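Local coordinates for protein enoyl-CoA hydratase subunit II (Geobacillus kaustophilus, PDB 2EJ5) that probably catalyses the reversible hydration of enoyl-CoA thioesters and may take part in phenylacetic acid breakdown, at residues Val13-Leu18 with Glu187-Phe192; Glu34-Leu39 with Met87-His92; Gly141-Leu146 with Glu157-Gly162; Ile207-Arg212 with Ala227-Ile232. One frame throughout, in Å; residues are numbered along the deposited sequence.

In the fold
Contacts 2 and 3 are buried, whereas contacts 1 and 4 are only partly buried. Contacts 1 and 2 lie on neighbouring layers: Leu16 and Leu18 of strand 13-18 pack on Val35, Ala38 and Leu39 of helix 29-44. Contact 3 joins helices 142-150 and 152-161, and contact 4 joins helices 201-216 and 219-235; each is a pair of consecutive helices. Their centres are about 28 Å apart. Leucine and alanine methyls make contact 3; contact 2 adds a threonine methyl. Contact 1 brings a tryptophan edge to a helix, and contact 4 adds a cysteine sulfur and an arginine. Contacts 2 and 3 meet the third subunit; contact 4, and contact 1 through Phe192, meet the second.

Contact 1: residues Val13-Leu18 with Glu187-Phe192; sequences VAWLTL and EEVKQF
Trp15 reaches helix 187-192 with the far rim of its six-membered ring, and apolar packing carries the whole contact. CZ3 and CH2 both touch the methyl CG1 of Val189, with Trp15 CZ3 at 3.8 Å from Val189 CG1. That methyl sits at the ring edge, near the ring plane. The second group of contacts is with Lys190. Trp15 CH2 lies 3.8 Å from Lys190 CA, which also meets the ring at its edge. Trp15 CZ2 is 4.0 Å from Lys190 CB; beyond CB the lysine chain turns off from the ring. Within the strand, CG2 of Val13 packs over one face of the indole, offset toward its rim. CG of Trp15 stands anti to the carbonyl carbon (chi1 -66°), which helps to carry the benzo end out to the helix. With an alanine here, Val189 CG1 and Lys190 CA would probably lose their aromatic neighbour and a gap would open. Strand 13-18 runs antiparallel to strand 5-10 and parallel to strand 50-55 in the large mixed sheet. Trp15, the one side chain of segment 13-18 that touches segment 187-192, also packs on Lys10 and Val52 of these strands. Phe192 of the helix meets Phe118 of strand 118-122.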
loop_
_atom_site.group_PDB
_atom_site.type_symbol
_atom_site.label_atom_id
_atom_site.label_comp_id
_atom_site.label_asym_id
_atom_site.label_seq_id
_atom_site.Cartn_x
_atom_site.Cartn_y
_atom_site.Cartn_z
ATOM N N VAL A 13 24.012 4.893 -20.284
ATOM C CA VAL A 13 23.785 4.312 -18.987
ATOM C C VAL A 13 25.017 4.313 -18.105
ATOM O O VAL A 13 26.124 3.902 -18.533
ATOM C CB VAL A 13 22.899 2.974 -18.967
ATOM C CG1 VAL A 13 22.499 2.447 -20.346
ATOM C CG2 VAL A 13 23.356 1.897 -17.958
ATOM N N ALA A 14 24.834 4.842 -16.898
ATOM C CA ALA A 14 25.870 4.748 -15.875
ATOM C C ALA A 14 25.757 3.420 -15.145
ATOM O O ALA A 14 24.733 3.115 -14.521
ATOM C CB ALA A 14 25.808 5.955 -14.896
ATOM N N TRP A 15 26.807 2.621 -15.248
ATOM C CA TRP A 15 26.916 1.338 -14.606
ATOM C C TRP A 15 27.674 1.584 -13.296
ATOM O O TRP A 15 28.870 1.951 -13.293
ATOM C CB TRP A 15 27.627 0.349 -15.525
ATOM C CG TRP A 15 26.819 0.040 -16.768
ATOM C CD1 TRP A 15 26.760 0.782 -17.948
ATOM C CD2 TRP A 15 25.926 -1.062 -16.944
ATOM N NE1 TRP A 15 25.887 0.189 -18.831
ATOM C CE2 TRP A 15 25.366 -0.945 -18.247
ATOM C CE3 TRP A 15 25.538 -2.139 -16.127
ATOM C CZ2 TRP A 15 24.441 -1.871 -18.744
ATOM C CZ3 TRP A 15 24.626 -3.054 -16.613
ATOM C CH2 TRP A 15 24.086 -2.919 -17.925
ATOM N N LEU A 16 26.963 1.461 -12.186
ATOM C CA LEU A 16 27.552 1.638 -10.859
ATOM C C LEU A 16 27.709 0.252 -10.266
ATOM O O LEU A 16 26.743 -0.422 -9.854
ATOM C CB LEU A 16 26.685 2.617 -10.022
ATOM C CG LEU A 16 27.334 3.283 -8.785
ATOM C CD1 LEU A 16 26.466 4.386 -8.178
ATOM C CD2 LEU A 16 27.769 2.262 -7.732
ATOM N N THR A 17 28.940 -0.259 -10.289
ATOM C CA THR A 17 29.160 -1.604 -9.815
ATOM C C THR A 17 29.799 -1.545 -8.414
ATOM O O THR A 17 30.883 -0.964 -8.230
ATOM C CB THR A 17 30.026 -2.394 -10.804
ATOM O OG1 THR A 17 29.329 -2.507 -12.056
ATOM C CG2 THR A 17 30.343 -3.750 -10.291
ATOM N N LEU A 18 29.115 -2.132 -7.432
ATOM C CA LEU A 18 29.661 -2.268 -6.084
ATOM C C LEU A 18 30.793 -3.290 -6.120
ATOM O O LEU A 18 30.592 -4.403 -6.599
ATOM C CB LEU A 18 28.583 -2.763 -5.118
ATOM C CG LEU A 18 27.248 -1.995 -5.137
ATOM C CD1 LEU A 18 26.310 -2.569 -4.062
ATOM C CD2 LEU A 18 27.457 -0.469 -4.963
ATOM N N GLU A 187 22.798 -9.781 -21.023
ATOM C CA GLU A 187 22.116 -9.156 -22.156
ATOM C C GLU A 187 20.777 -8.553 -21.756
ATOM O O GLU A 187 20.434 -7.465 -22.210
ATOM C CB GLU A 187 21.916 -10.134 -23.332
ATOM C CG GLU A 187 21.174 -9.510 -24.515
ATOM C CD GLU A 187 21.997 -8.501 -25.307
ATOM O OE1 GLU A 187 23.223 -8.364 -25.084
ATOM O OE2 GLU A 187 21.408 -7.828 -26.173
ATOM N N GLU A 188 20.015 -9.246 -20.925
ATOM C CA GLU A 188 18.693 -8.710 -20.543
ATOM C C GLU A 188 18.787 -7.472 -19.676
ATOM O O GLU A 188 17.955 -6.554 -19.814
ATOM C CB GLU A 188 17.853 -9.752 -19.836
ATOM C CG GLU A 188 17.535 -10.907 -20.700
ATOM C CD GLU A 188 16.159 -10.828 -21.270
ATOM O OE1 GLU A 188 15.729 -9.721 -21.724
ATOM O OE2 GLU A 188 15.507 -11.900 -21.254
ATOM N N VAL A 189 19.761 -7.464 -18.756
ATOM C CA VAL A 189 20.059 -6.269 -17.977
ATOM C C VAL A 189 20.442 -5.100 -18.892
ATOM O O VAL A 189 19.861 -4.018 -18.797
ATOM C CB VAL A 189 21.170 -6.526 -16.906
ATOM C CG1 VAL A 189 21.592 -5.244 -16.259
ATOM C CG2 VAL A 189 20.667 -7.524 -15.865
ATOM N N LYS A 190 21.419 -5.304 -19.778
ATOM C CA LYS A 190 21.771 -4.217 -20.686
ATOM C C LYS A 190 20.598 -3.739 -21.536
ATOM O O LYS A 190 20.437 -2.553 -21.703
ATOM C CB LYS A 190 23.069 -4.461 -21.513
ATOM C CG LYS A 190 23.010 -5.375 -22.678
ATOM C CD LYS A 190 24.294 -5.245 -23.605
ATOM C CE LYS A 190 24.189 -4.136 -24.651
ATOM N NZ LYS A 190 25.291 -4.259 -25.677
ATOM N N GLN A 191 19.773 -4.637 -22.056
ATOM C CA GLN A 191 18.667 -4.187 -22.907
ATOM C C GLN A 191 17.619 -3.371 -22.106
ATOM O O GLN A 191 17.050 -2.408 -22.616
ATOM C CB GLN A 191 17.973 -5.393 -23.572
ATOM C CG GLN A 191 18.861 -6.175 -24.576
ATOM C CD GLN A 191 18.036 -7.113 -25.454
ATOM O OE1 GLN A 191 18.588 -7.929 -26.217
ATOM N NE2 GLN A 191 16.711 -7.006 -25.352
ATOM N N PHE A 192 17.367 -3.781 -20.857
ATOM C CA PHE A 192 16.393 -3.068 -19.989
ATOM C C PHE A 192 16.914 -1.660 -19.696
ATOM O O PHE A 192 16.196 -0.681 -19.854
ATOM C CB PHE A 192 16.150 -3.880 -18.687
ATOM C CG PHE A 192 15.008 -3.350 -17.836
ATOM C CD1 PHE A 192 13.699 -3.714 -18.113
ATOM C CD2 PHE A 192 15.261 -2.509 -16.751
ATOM C CE1 PHE A 192 12.642 -3.234 -17.329
ATOM C CE2 PHE A 192 14.213 -2.003 -15.961
ATOM C CZ PHE A 192 12.908 -2.368 -16.246
#

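Contact 2: residues Glu34-Leu39 with Met87-His92; sequences EVTKAL and MKALHH
Leu39 points from helix 34-39 toward helix 87-92 and does most of the touching. Its CB starts on the side of the helix that faces the partner. CG is placed anti to the carbonyl carbon (chi1 -69°), beside the backbone N. There the chain forks. The branch CD1 goes across to the second helix, where Leu39 CD1 lies 3.7 Å from Leu90 CB. It is just as near the backbone, with Leu39 CD1 at 3.7 Å from Leu90 N. The same methyl also meets Ala89, at 4.2 Å between Leu39 CD1 and Ala89 CB. The other branch, CD2, turns to Leu16 on strand 13-18. One leucine thus joins two helices and a strand of the large sheet.

The two segments run nearly parallel, at 24°, and their axes come within 8.9 Å. The small residue Ala89 lies at the closest backbone approach, where Ala89 CA is 6.0 Å from Thr36 CA. This is the interior of the crotonase fold, a spiral of beta-beta-alpha turns, with helices 29-44 and 75-92 packed side by side.

Ala89 points its methyl toward helix 34-39. Thr36 meets it with CG2, which lies anti to the backbone N, and Thr36 CG2 is 4.1 Å from Ala89 CB. The hydroxyl of Thr36 is used elsewhere, in a hydrogen bond from OG1 to Asn32 O one turn back. Leu90 presents CB to Leu39 and also packs on Leu112 and Ala115 of helix 108-115. At the end of helix 75-92, the ring of His91 stacks on Phe219 of the third subunit.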
loop_
_atom_site.group_PDB
_atom_site.type_symbol
_atom_site.label_atom_id
_atom_site.label_comp_id
_atom_site.label_asym_id
_atom_site.label_seq_id
_atom_site.Cartn_x
_atom_site.Cartn_y
_atom_site.Cartn_z
ATOM N N GLU A 34 31.618 6.795 -1.863
ATOM C CA GLU A 34 31.816 6.754 -3.327
ATOM C C GLU A 34 30.470 6.609 -4.035
ATOM O O GLU A 34 30.221 7.258 -5.028
ATOM C CB GLU A 34 32.777 5.629 -3.724
ATOM C CG GLU A 34 34.211 5.862 -3.166
ATOM C CD GLU A 34 35.206 4.801 -3.578
ATOM O OE1 GLU A 34 34.792 3.642 -3.817
ATOM O OE2 GLU A 34 36.426 5.139 -3.647
ATOM N N VAL A 35 29.587 5.781 -3.481
ATOM C CA VAL A 35 28.264 5.589 -4.086
ATOM C C VAL A 35 27.513 6.918 -4.105
ATOM O O VAL A 35 26.911 7.261 -5.116
ATOM C CB VAL A 35 27.485 4.480 -3.384
ATOM C CG1 VAL A 35 25.980 4.512 -3.802
ATOM C CG2 VAL A 35 28.093 3.093 -3.701
ATOM N N THR A 36 27.606 7.682 -3.004
ATOM C CA THR A 36 26.974 9.000 -2.882
ATOM C C THR A 36 27.443 9.922 -3.988
ATOM O O THR A 36 26.632 10.497 -4.719
ATOM C CB THR A 36 27.239 9.671 -1.471
ATOM O OG1 THR A 36 26.728 8.836 -0.427
ATOM C CG2 THR A 36 26.569 11.028 -1.337
ATOM N N LYS A 37 28.759 10.092 -4.080
ATOM C CA LYS A 37 29.391 10.900 -5.134
ATOM C C LYS A 37 28.991 10.479 -6.564
ATOM O O LYS A 37 28.673 11.327 -7.394
ATOM C CB LYS A 37 30.917 10.825 -4.968
ATOM C CG LYS A 37 31.695 11.776 -5.888
ATOM C CD LYS A 37 33.153 11.879 -5.432
ATOM C CE LYS A 37 33.985 12.775 -6.354
ATOM N NZ LYS A 37 34.110 12.192 -7.736
ATOM N N ALA A 38 29.007 9.176 -6.818
ATOM C CA ALA A 38 28.689 8.611 -8.130
ATOM C C ALA A 38 27.218 8.902 -8.482
ATOM O O ALA A 38 26.917 9.279 -9.603
ATOM C CB ALA A 38 28.937 7.126 -8.117
ATOM N N LEU A 39 26.304 8.745 -7.502
ATOM C CA LEU A 39 24.881 9.030 -7.759
ATOM C C LEU A 39 24.679 10.467 -8.086
ATOM O O LEU A 39 23.890 10.798 -8.938
ATOM C CB LEU A 39 23.979 8.648 -6.582
ATOM C CG LEU A 39 23.831 7.155 -6.290
ATOM C CD1 LEU A 39 23.032 6.969 -5.003
ATOM C CD2 LEU A 39 23.265 6.312 -7.492
ATOM N N MET A 87 21.636 7.299 0.932
ATOM C CA MET A 87 20.206 7.081 0.711
ATOM C C MET A 87 19.493 8.354 0.321
ATOM O O MET A 87 18.556 8.303 -0.474
ATOM C CB MET A 87 19.545 6.353 1.919
ATOM C CG MET A 87 20.237 4.971 2.280
ATOM S SD MET A 87 20.476 3.754 0.950
ATOM C CE MET A 87 18.768 3.469 0.486
ATOM N N LYS A 88 19.939 9.512 0.815
ATOM C CA LYS A 88 19.339 10.786 0.382
ATOM C C LYS A 88 19.699 11.095 -1.058
ATOM O O LYS A 88 18.854 11.582 -1.814
ATOM C CB LYS A 88 19.759 11.970 1.261
ATOM C CG LYS A 88 19.297 11.833 2.695
ATOM C CD LYS A 88 19.631 13.072 3.473
ATOM C CE LYS A 88 18.838 13.068 4.738
ATOM N NZ LYS A 88 19.451 14.003 5.749
ATOM N N ALA A 89 20.962 10.831 -1.440
ATOM C CA ALA A 89 21.351 11.009 -2.848
ATOM C C ALA A 89 20.485 10.114 -3.748
ATOM O O ALA A 89 19.984 10.560 -4.768
ATOM C CB ALA A 89 22.851 10.687 -3.075
ATOM N N LEU A 90 20.333 8.849 -3.385
ATOM C CA LEU A 90 19.501 7.943 -4.201
ATOM C C LEU A 90 18.082 8.451 -4.249
ATOM O O LEU A 90 17.459 8.495 -5.299
ATOM C CB LEU A 90 19.580 6.510 -3.676
ATOM C CG LEU A 90 18.859 5.364 -4.396
ATOM C CD1 LEU A 90 19.199 5.325 -5.917
ATOM C CD2 LEU A 90 19.199 4.021 -3.701
ATOM N N HIS A 91 17.567 8.860 -3.102
ATOM C CA HIS A 91 16.152 9.211 -2.973
ATOM C C HIS A 91 15.839 10.470 -3.777
ATOM O O HIS A 91 14.751 10.601 -4.320
ATOM C CB HIS A 91 15.811 9.347 -1.468
ATOM C CG HIS A 91 14.378 9.659 -1.182
ATOM N ND1 HIS A 91 13.880 10.938 -1.215
ATOM C CD2 HIS A 91 13.325 8.854 -0.899
ATOM C CE1 HIS A 91 12.588 10.917 -0.935
ATOM N NE2 HIS A 91 12.225 9.668 -0.742
ATOM N N HIS A 92 16.803 11.383 -3.894
ATOM C CA HIS A 92 16.578 12.600 -4.668
ATOM C C HIS A 92 17.006 12.486 -6.134
ATOM O O HIS A 92 16.702 13.356 -6.892
ATOM C CB HIS A 92 17.241 13.825 -4.011
ATOM C CG HIS A 92 16.711 14.137 -2.638
ATOM N ND1 HIS A 92 16.906 13.303 -1.553
ATOM C CD2 HIS A 92 16.022 15.206 -2.167
ATOM C CE1 HIS A 92 16.346 13.833 -0.481
ATOM N NE2 HIS A 92 15.810 14.993 -0.823
#

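Contact 3: residues Gly141-Leu146 with Glu157-Gly162; sequences GHLYYL and ELAVLG
Leu158 and Ala159 carry this contact, facing Leu146 and Leu143 on the other helix. All four residues are buried, and every touch is between aliphatic carbons.

Going along segment 157-162, Leu158 is the first residue to meet the partner helix, toward which it points. Leu158 CD1 lies 3.9 Å from Leu146 CD2. The other methyl is nearly as close, with Leu158 CD1 at 4.1 Å from Leu146 CD1. Leu158 CB adds a contact with Leu146 CD2 at 4.0 Å. The two side chains cross at about a right angle. Leu158 CD1 sits against the fork of Leu146. In Leu146, CG is anti to the backbone N (chi1 -171°), which aims the fork at Leu158.

Ala159 comes next and also points toward the partner. Ala159 CB is 3.9 Å from Leu143 CD2. The backbones are nearer here than at the leucine pair, with Leu143 CA 8.2 Å from Ala159 CA. Pro138 packs on both of these residues. Gly162 then leaves the helix with positive phi.

The first segment is tied to the third subunit by hydrogen bonds from Gly141 N to Glu226 OE2 of the third subunit and between Leu143 O and Ser214 OG of the third subunit. The arrangement is that of two consecutive helices, 142-150 and 152-161, joined by a short link and packed through aliphatic side chains beside a subunit interface of the trimer.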
loop_
_atom_site.group_PDB
_atom_site.type_symbol
_atom_site.label_atom_id
_atom_site.label_comp_id
_atom_site.label_asym_id
_atom_site.label_seq_id
_atom_site.Cartn_x
_atom_site.Cartn_y
_atom_site.Cartn_z
ATOM N N GLY A 141 16.769 2.981 5.514
ATOM C CA GLY A 141 15.510 3.297 4.832
ATOM C C GLY A 141 14.568 2.123 4.641
ATOM O O GLY A 141 13.462 2.321 4.148
ATOM N N HIS A 142 14.982 0.930 5.087
ATOM C CA HIS A 142 14.329 -0.326 4.798
ATOM C C HIS A 142 12.825 -0.273 5.089
ATOM O O HIS A 142 12.035 -0.584 4.240
ATOM C CB HIS A 142 14.938 -1.433 5.660
ATOM C CG HIS A 142 14.787 -2.807 5.093
ATOM N ND1 HIS A 142 13.665 -3.585 5.293
ATOM C CD2 HIS A 142 15.656 -3.577 4.400
ATOM C CE1 HIS A 142 13.828 -4.758 4.710
ATOM N NE2 HIS A 142 15.038 -4.786 4.181
ATOM N N LEU A 143 12.465 0.128 6.311
ATOM C CA LEU A 143 11.085 0.145 6.743
ATOM C C LEU A 143 10.276 1.347 6.254
ATOM O O LEU A 143 9.083 1.440 6.525
ATOM C CB LEU A 143 11.003 -0.020 8.271
ATOM C CG LEU A 143 11.593 -1.345 8.787
ATOM C CD1 LEU A 143 11.573 -1.291 10.329
ATOM C CD2 LEU A 143 10.869 -2.550 8.279
ATOM N N TYR A 144 10.922 2.250 5.531
ATOM C CA TYR A 144 10.191 3.299 4.841
ATOM C C TYR A 144 9.763 2.730 3.494
ATOM O O TYR A 144 8.609 2.886 3.073
ATOM C CB TYR A 144 11.072 4.552 4.631
ATOM C CG TYR A 144 10.276 5.721 4.072
ATOM C CD1 TYR A 144 9.560 6.597 4.921
ATOM C CD2 TYR A 144 10.213 5.939 2.680
ATOM C CE1 TYR A 144 8.823 7.677 4.395
ATOM C CE2 TYR A 144 9.469 7.004 2.147
ATOM C CZ TYR A 144 8.782 7.864 2.999
ATOM O OH TYR A 144 8.037 8.914 2.438
ATOM N N TYR A 145 10.694 2.051 2.804
ATOM C CA TYR A 145 10.372 1.495 1.489
ATOM C C TYR A 145 9.481 0.277 1.502
ATOM O O TYR A 145 8.592 0.125 0.648
ATOM C CB TYR A 145 11.662 1.143 0.748
ATOM C CG TYR A 145 12.448 2.408 0.442
ATOM C CD1 TYR A 145 11.947 3.341 -0.441
ATOM C CD2 TYR A 145 13.657 2.677 1.074
ATOM C CE1 TYR A 145 12.653 4.537 -0.708
ATOM C CE2 TYR A 145 14.361 3.874 0.828
ATOM C CZ TYR A 145 13.860 4.778 -0.075
ATOM O OH TYR A 145 14.546 5.968 -0.354
ATOM N N LEU A 146 9.765 -0.617 2.434
ATOM C CA LEU A 146 9.218 -1.975 2.353
ATOM C C LEU A 146 7.688 -1.978 2.479
ATOM O O LEU A 146 7.047 -2.605 1.687
ATOM C CB LEU A 146 9.867 -2.904 3.385
ATOM C CG LEU A 146 9.534 -4.385 3.262
ATOM C CD1 LEU A 146 9.821 -4.925 1.778
ATOM C CD2 LEU A 146 10.274 -5.175 4.384
ATOM N N GLU A 157 6.498 -9.116 8.783
ATOM C CA GLU A 157 6.869 -10.513 8.715
ATOM C C GLU A 157 8.317 -10.684 8.246
ATOM O O GLU A 157 9.115 -11.380 8.889
ATOM C CB GLU A 157 5.888 -11.305 7.844
ATOM C CG GLU A 157 6.240 -12.798 7.835
ATOM C CD GLU A 157 5.300 -13.652 6.984
ATOM O OE1 GLU A 157 4.139 -13.238 6.744
ATOM O OE2 GLU A 157 5.749 -14.774 6.576
ATOM N N LEU A 158 8.675 -9.951 7.202
ATOM C CA LEU A 158 10.033 -9.913 6.707
ATOM C C LEU A 158 11.007 -9.386 7.733
ATOM O O LEU A 158 11.992 -10.055 8.009
ATOM C CB LEU A 158 10.099 -9.074 5.437
ATOM C CG LEU A 158 9.475 -9.785 4.219
ATOM C CD1 LEU A 158 9.595 -8.825 3.063
ATOM C CD2 LEU A 158 10.197 -11.071 3.887
ATOM N N ALA A 159 10.721 -8.212 8.316
ATOM C CA ALA A 159 11.575 -7.622 9.336
ATOM C C ALA A 159 11.693 -8.459 10.598
ATOM O O ALA A 159 12.745 -8.438 11.236
ATOM C CB ALA A 159 11.092 -6.202 9.724
ATOM N N VAL A 160 10.619 -9.141 10.993
ATOM C CA VAL A 160 10.579 -9.761 12.317
ATOM C C VAL A 160 11.048 -11.190 12.253
ATOM O O VAL A 160 11.888 -11.613 13.061
ATOM C CB VAL A 160 9.180 -9.617 13.038
ATOM C CG1 VAL A 160 9.036 -10.551 14.268
ATOM C CG2 VAL A 160 8.939 -8.172 13.417
ATOM N N LEU A 161 10.531 -11.936 11.291
ATOM C CA LEU A 161 10.907 -13.342 11.178
ATOM C C LEU A 161 12.245 -13.490 10.478
ATOM O O LEU A 161 12.967 -14.468 10.707
ATOM C CB LEU A 161 9.796 -14.122 10.495
ATOM C CG LEU A 161 8.505 -14.141 11.337
ATOM C CD1 LEU A 161 7.382 -14.846 10.578
ATOM C CD2 LEU A 161 8.709 -14.763 12.756
ATOM N N GLY A 162 12.619 -12.483 9.675
ATOM C CA GLY A 162 13.946 -12.467 9.046
ATOM C C GLY A 162 14.224 -13.594 8.051
ATOM O O GLY A 162 15.375 -13.931 7.826
#

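Contact 4: residues Ile207-Arg212 with Ala227-Ile232; sequences IKRLLR and AECQRI
An antiparallel helical hairpin holds this contact, built from two consecutive helices in the C-terminal helical part of the crotonase-like chain. Segments 207-212 and 227-232 run at 176° to each other, with their axes 10.4 Å apart. At the middle, Leu210 and Cys229 point toward each other. Leu210 CD2 lies 3.6 Å from Cys229 SG, and Leu210 CG is 3.8 Å from the same sulfur. The other methyl, Leu210 CD1, meets Cys229 CB at 4.0 Å, so the end of the leucine lies alongside the CB-SG bond. A glycine in place of Leu210 would probably leave the cysteine sulfur without its main apolar partner across the hairpin and open a gap there.

Toward the partly exposed side, the long chain of Arg209 passes by. Arg209 CD lies 4.3 Å from Cys229 SG. Arg209 NH1 is 4.2 Å from Ile232 CD1, at an oblique approach. The charge of Arg209 is met by Glu94, in a salt bridge from NE. On the second helix, Arg231 grips Glu228 side-on, with NE and NH2 both on OE2; the bond from Arg231 NH2 to Glu228 OE2 is 2.7 Å.

Gln230 of helix 219-235 makes hydrogen bonds to Asp139 and Val137 of the second subunit. On helix 201-216, Lys208 makes a salt bridge with Asp117. The same helix lies against the end of helix 75-92, where Arg212 packs on His91.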
loop_
_atom_site.group_PDB
_atom_site.type_symbol
_atom_site.label_atom_id
_atom_site.label_comp_id
_atom_site.label_asym_id
_atom_site.label_seq_id
_atom_site.Cartn_x
_atom_site.Cartn_y
_atom_site.Cartn_z
ATOM N N ILE A 207 8.209 12.257 -12.835
ATOM C CA ILE A 207 7.338 11.259 -12.209
ATOM C C ILE A 207 7.926 10.749 -10.877
ATOM O O ILE A 207 7.164 10.548 -9.891
ATOM C CB ILE A 207 6.901 10.110 -13.162
ATOM C CG1 ILE A 207 7.941 9.021 -13.227
ATOM C CG2 ILE A 207 6.414 10.620 -14.507
ATOM C CD1 ILE A 207 7.596 7.918 -12.239
ATOM N N LYS A 208 9.240 10.577 -10.799
ATOM C CA LYS A 208 9.853 10.254 -9.517
ATOM C C LYS A 208 9.635 11.379 -8.494
ATOM O O LYS A 208 9.436 11.118 -7.294
ATOM C CB LYS A 208 11.341 9.990 -9.720
ATOM C CG LYS A 208 11.628 8.636 -10.302
ATOM C CD LYS A 208 13.106 8.429 -10.577
ATOM C CE LYS A 208 13.918 8.239 -9.238
ATOM N NZ LYS A 208 15.123 7.322 -9.367
ATOM N N ARG A 209 9.691 12.618 -8.963
ATOM C CA ARG A 209 9.446 13.775 -8.092
ATOM C C ARG A 209 8.014 13.697 -7.566
ATOM O O ARG A 209 7.769 13.854 -6.346
ATOM C CB ARG A 209 9.676 15.098 -8.847
ATOM C CG ARG A 209 9.706 16.342 -7.952
ATOM C CD ARG A 209 9.973 17.648 -8.764
ATOM N NE ARG A 209 11.260 17.616 -9.476
ATOM C CZ ARG A 209 11.658 18.569 -10.324
ATOM N NH1 ARG A 209 10.880 19.614 -10.556
ATOM N NH2 ARG A 209 12.824 18.484 -10.966
ATOM N N LEU A 210 7.073 13.411 -8.467
ATOM C CA LEU A 210 5.684 13.319 -8.095
ATOM C C LEU A 210 5.380 12.128 -7.199
ATOM O O LEU A 210 4.476 12.200 -6.386
ATOM C CB LEU A 210 4.777 13.303 -9.340
ATOM C CG LEU A 210 4.605 14.629 -10.088
ATOM C CD1 LEU A 210 3.710 14.391 -11.309
ATOM C CD2 LEU A 210 3.992 15.689 -9.169
ATOM N N LEU A 211 6.079 11.008 -7.382
ATOM C CA LEU A 211 5.901 9.857 -6.477
ATOM C C LEU A 211 6.343 10.190 -5.053
ATOM O O LEU A 211 5.736 9.734 -4.106
ATOM C CB LEU A 211 6.621 8.596 -6.988
ATOM C CG LEU A 211 5.894 7.930 -8.195
ATOM C CD1 LEU A 211 6.770 6.894 -8.802
ATOM C CD2 LEU A 211 4.486 7.304 -7.808
ATOM N N ARG A 212 7.392 10.991 -4.926
ATOM C CA ARG A 212 7.826 11.564 -3.649
ATOM C C ARG A 212 6.748 12.479 -3.094
ATOM O O ARG A 212 6.356 12.318 -1.918
ATOM C CB ARG A 212 9.158 12.328 -3.798
ATOM C CG ARG A 212 10.385 11.410 -3.757
ATOM C CD ARG A 212 11.680 11.996 -4.383
ATOM N NE ARG A 212 11.894 13.440 -4.237
ATOM C CZ ARG A 212 12.396 14.235 -5.189
ATOM N NH1 ARG A 212 12.737 13.760 -6.398
ATOM N NH2 ARG A 212 12.545 15.533 -4.928
ATOM N N ALA A 227 0.537 19.848 -11.497
ATOM C CA ALA A 227 0.343 20.848 -12.555
ATOM C C ALA A 227 1.659 21.538 -12.876
ATOM O O ALA A 227 2.002 21.730 -14.036
ATOM C CB ALA A 227 -0.716 21.877 -12.110
ATOM N N GLU A 228 2.427 21.871 -11.835
ATOM C CA GLU A 228 3.774 22.423 -12.054
ATOM C C GLU A 228 4.713 21.458 -12.816
ATOM O O GLU A 228 5.434 21.885 -13.720
ATOM C CB GLU A 228 4.404 22.864 -10.724
ATOM C CG GLU A 228 5.764 23.603 -10.868
ATOM C CD GLU A 228 5.798 24.688 -11.978
ATOM O OE1 GLU A 228 4.806 25.459 -12.147
ATOM O OE2 GLU A 228 6.831 24.759 -12.690
ATOM N N CYS A 229 4.708 20.174 -12.459
ATOM C CA CYS A 229 5.540 19.178 -13.176
ATOM C C CYS A 229 5.203 19.051 -14.644
ATOM O O CYS A 229 6.102 18.874 -15.473
ATOM C CB CYS A 229 5.458 17.813 -12.505
ATOM S SG CYS A 229 6.318 17.854 -10.951
ATOM N N GLN A 230 3.912 19.158 -14.956
ATOM C CA GLN A 230 3.419 18.976 -16.304
ATOM C C GLN A 230 3.700 20.210 -17.147
ATOM O O GLN A 230 3.873 20.062 -18.334
ATOM C CB GLN A 230 1.916 18.689 -16.328
ATOM C CG GLN A 230 1.422 18.068 -17.644
ATOM C CD GLN A 230 1.895 16.639 -17.798
ATOM O OE1 GLN A 230 3.123 16.348 -17.868
ATOM N NE2 GLN A 230 0.937 15.723 -17.814
ATOM N N ARG A 231 3.683 21.416 -16.541
ATOM C CA ARG A 231 4.107 22.647 -17.260
ATOM C C ARG A 231 5.529 22.450 -17.723
ATOM O O ARG A 231 5.823 22.653 -18.907
ATOM C CB ARG A 231 3.946 23.915 -16.392
ATOM C CG ARG A 231 4.350 25.227 -17.068
ATOM C CD ARG A 231 4.545 26.355 -16.078
ATOM N NE ARG A 231 5.721 26.138 -15.226
ATOM C CZ ARG A 231 6.978 26.444 -15.550
ATOM N NH1 ARG A 231 7.266 27.014 -16.722
ATOM N NH2 ARG A 231 7.958 26.172 -14.681
ATOM N N ILE A 232 6.381 21.968 -16.822
ATOM C CA ILE A 232 7.777 21.610 -17.165
ATOM C C ILE A 232 7.896 20.512 -18.253
ATOM O O ILE A 232 8.613 20.710 -19.249
ATOM C CB ILE A 232 8.657 21.224 -15.916
ATOM C CG1 ILE A 232 8.665 22.357 -14.864
ATOM C CG2 ILE A 232 10.099 20.834 -16.344
ATOM C CD1 ILE A 232 8.893 21.908 -13.400
#